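Local coordinates for ribosome-inactivating protein (PDB 2G5X) that belongs to the ribosome-inactivating proteins, a family of plant toxins, and is known as lychnin from Lychnis chalcedonica, at residues S14-L17 against D18-E22. Numbering follows the deposited sequence.
Sequences SSFL and DSLRE
Leu17 and Arg21 sit one helical turn apart, and the guanidinium group of Arg21 swings back over the leucine. Leu17 CB lies 3.9 Å above the guanidinium plane, over its centre, while CD1 approaches NH2 at 4.1 Å. Arginine suits this place because its long chain, extended from CG to NE, packs its methylenes against the Leu17 carbonyl, with CG 3.2 Å from Leu17 O, and still carries a charge to polar partners beyond. On the inward side of the helix, Phe16 and Leu20 meet loosely, CZ to CD2 at 4.5 Å. With CG of Leu20 anti to the backbone N (chi1 178°), its branch joins Phe16 in facing Val168 and Val48, and the phenyl ring also meets Trp4.

The backbone supplies the regular i to i+4 ladder of an alpha helix: Asp18 N to Ser14 O, Ser19 N to Ser15 O, Leu20 N to Phe16 O at 2.9 Å and Arg21 N to Leu17 O at 2.8 Å. This helix, 10-25, forms the crossover of a beta-alpha-beta unit between strands 3-5 and 45-51, so the large apolar residues turn inward, whereas Ser15 and Asp18 suit the outer surface.

The polar edge of the Arg21 guanidinium is gripped by several partners. Asp18, three residues earlier, offers OD1 to Arg21 NH1 in a salt bridge of 3.0 Å; the oxygen lies in the guanidinium plane, yet the nitrogen stands 36° out of the carboxylate plane. A water lies between Ser14 O and NH1, accepting a weak bond from the latter. Farther out, Glu178 forms a salt bridge with NH2 and accepts a hydrogen bond from Ser14 OG, while Ala172 O receives NE and Ala171 O binds NH2, tying helix 10-25 to helices 154-173 and 175-184.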
loop_
_atom_site.group_PDB
_atom_site.type_symbol
_atom_site.label_atom_id
_atom_site.label_comp_id
_atom_site.label_asym_id
_atom_site.label_seq_id
_atom_site.Cartn_x
_atom_site.Cartn_y
_atom_site.Cartn_z
ATOM N N SER A 14 -4.570 -1.134 -13.042
ATOM C CA SER A 14 -5.677 -2.005 -12.646
ATOM C C SER A 14 -5.284 -3.479 -12.605
ATOM O O SER A 14 -5.734 -4.216 -11.730
ATOM C CB SER A 14 -6.876 -1.822 -13.586
ATOM O OG SER A 14 -7.518 -0.574 -13.366
ATOM N N SER A 15 -4.454 -3.915 -13.549
ATOM C CA SER A 15 -4.026 -5.312 -13.564
ATOM C C SER A 15 -3.133 -5.574 -12.354
ATOM O O SER A 15 -3.194 -6.640 -11.737
ATOM C CB SER A 15 -3.276 -5.634 -14.860
ATOM O OG SER A 15 -4.037 -5.273 -15.996
ATOM N N PHE A 16 -2.308 -4.587 -12.021
ATOM C CA PHE A 16 -1.417 -4.671 -10.873
ATOM C C PHE A 16 -2.250 -4.867 -9.605
ATOM O O PHE A 16 -1.953 -5.735 -8.784
ATOM C CB PHE A 16 -0.587 -3.381 -10.780
ATOM C CG PHE A 16 -0.037 -3.101 -9.413
ATOM C CD1 PHE A 16 0.944 -3.917 -8.854
ATOM C CD2 PHE A 16 -0.498 -2.012 -8.686
ATOM C CE1 PHE A 16 1.458 -3.649 -7.584
ATOM C CE2 PHE A 16 0.007 -1.734 -7.416
ATOM C CZ PHE A 16 0.986 -2.552 -6.864
ATOM N N LEU A 17 -3.300 -4.066 -9.449
ATOM C CA LEU A 17 -4.156 -4.177 -8.273
ATOM C C LEU A 17 -4.840 -5.540 -8.173
ATOM O O LEU A 17 -4.961 -6.096 -7.079
ATOM C CB LEU A 17 -5.214 -3.072 -8.269
ATOM C CG LEU A 17 -4.688 -1.655 -8.043
ATOM C CD1 LEU A 17 -5.857 -0.685 -8.046
ATOM C CD2 LEU A 17 -3.940 -1.581 -6.715
ATOM N N ASP A 18 -5.292 -6.078 -9.303
ATOM C CA ASP A 18 -5.940 -7.387 -9.275
ATOM C C ASP A 18 -4.927 -8.443 -8.848
ATOM O O ASP A 18 -5.256 -9.355 -8.088
ATOM C CB ASP A 18 -6.534 -7.752 -10.644
ATOM C CG ASP A 18 -7.904 -7.129 -10.875
ATOM O OD1 ASP A 18 -8.552 -6.722 -9.887
ATOM O OD2 ASP A 18 -8.342 -7.062 -12.046
ATOM N N SER A 19 -3.689 -8.316 -9.323
ATOM C CA SER A 19 -2.643 -9.271 -8.954
ATOM C C SER A 19 -2.394 -9.202 -7.454
ATOM O O SER A 19 -2.265 -10.226 -6.785
ATOM C CB SER A 19 -1.338 -8.969 -9.697
ATOM O OG SER A 19 -0.258 -9.700 -9.148
ATOM N N LEU A 20 -2.330 -7.984 -6.928
ATOM C CA LEU A 20 -2.103 -7.783 -5.502
ATOM C C LEU A 20 -3.260 -8.347 -4.669
ATOM O O LEU A 20 -3.037 -9.020 -3.663
ATOM C CB LEU A 20 -1.921 -6.289 -5.207
ATOM C CG LEU A 20 -1.726 -5.900 -3.736
ATOM C CD1 LEU A 20 -0.554 -6.672 -3.142
ATOM C CD2 LEU A 20 -1.490 -4.397 -3.636
ATOM N N ARG A 21 -4.491 -8.067 -5.088
ATOM C CA ARG A 21 -5.666 -8.556 -4.375
ATOM C C ARG A 21 -5.652 -10.076 -4.266
ATOM O O ARG A 21 -5.934 -10.633 -3.204
ATOM C CB ARG A 21 -6.947 -8.100 -5.082
ATOM C CG ARG A 21 -7.261 -6.617 -4.910
ATOM C CD ARG A 21 -8.143 -6.105 -6.040
ATOM N NE ARG A 21 -8.483 -4.695 -5.875
ATOM C CZ ARG A 21 -8.872 -3.897 -6.865
ATOM N NH1 ARG A 21 -8.975 -4.367 -8.103
ATOM N NH2 ARG A 21 -9.148 -2.624 -6.619
ATOM N N GLU A 22 -5.325 -10.739 -5.370
ATOM C CA GLU A 22 -5.279 -12.198 -5.399
ATOM C C GLU A 22 -4.241 -12.749 -4.425
ATOM O O GLU A 22 -4.468 -13.778 -3.787
ATOM C CB GLU A 22 -4.962 -12.694 -6.814
ATOM C CG GLU A 22 -6.049 -12.418 -7.841
ATOM C CD GLU A 22 -7.247 -13.348 -7.704
ATOM O OE1 GLU A 22 -8.255 -13.119 -8.400
ATOM O OE2 GLU A 22 -7.179 -14.311 -6.910
HETATM O O HOH W 1 -8.784 -3.753 -11.143
#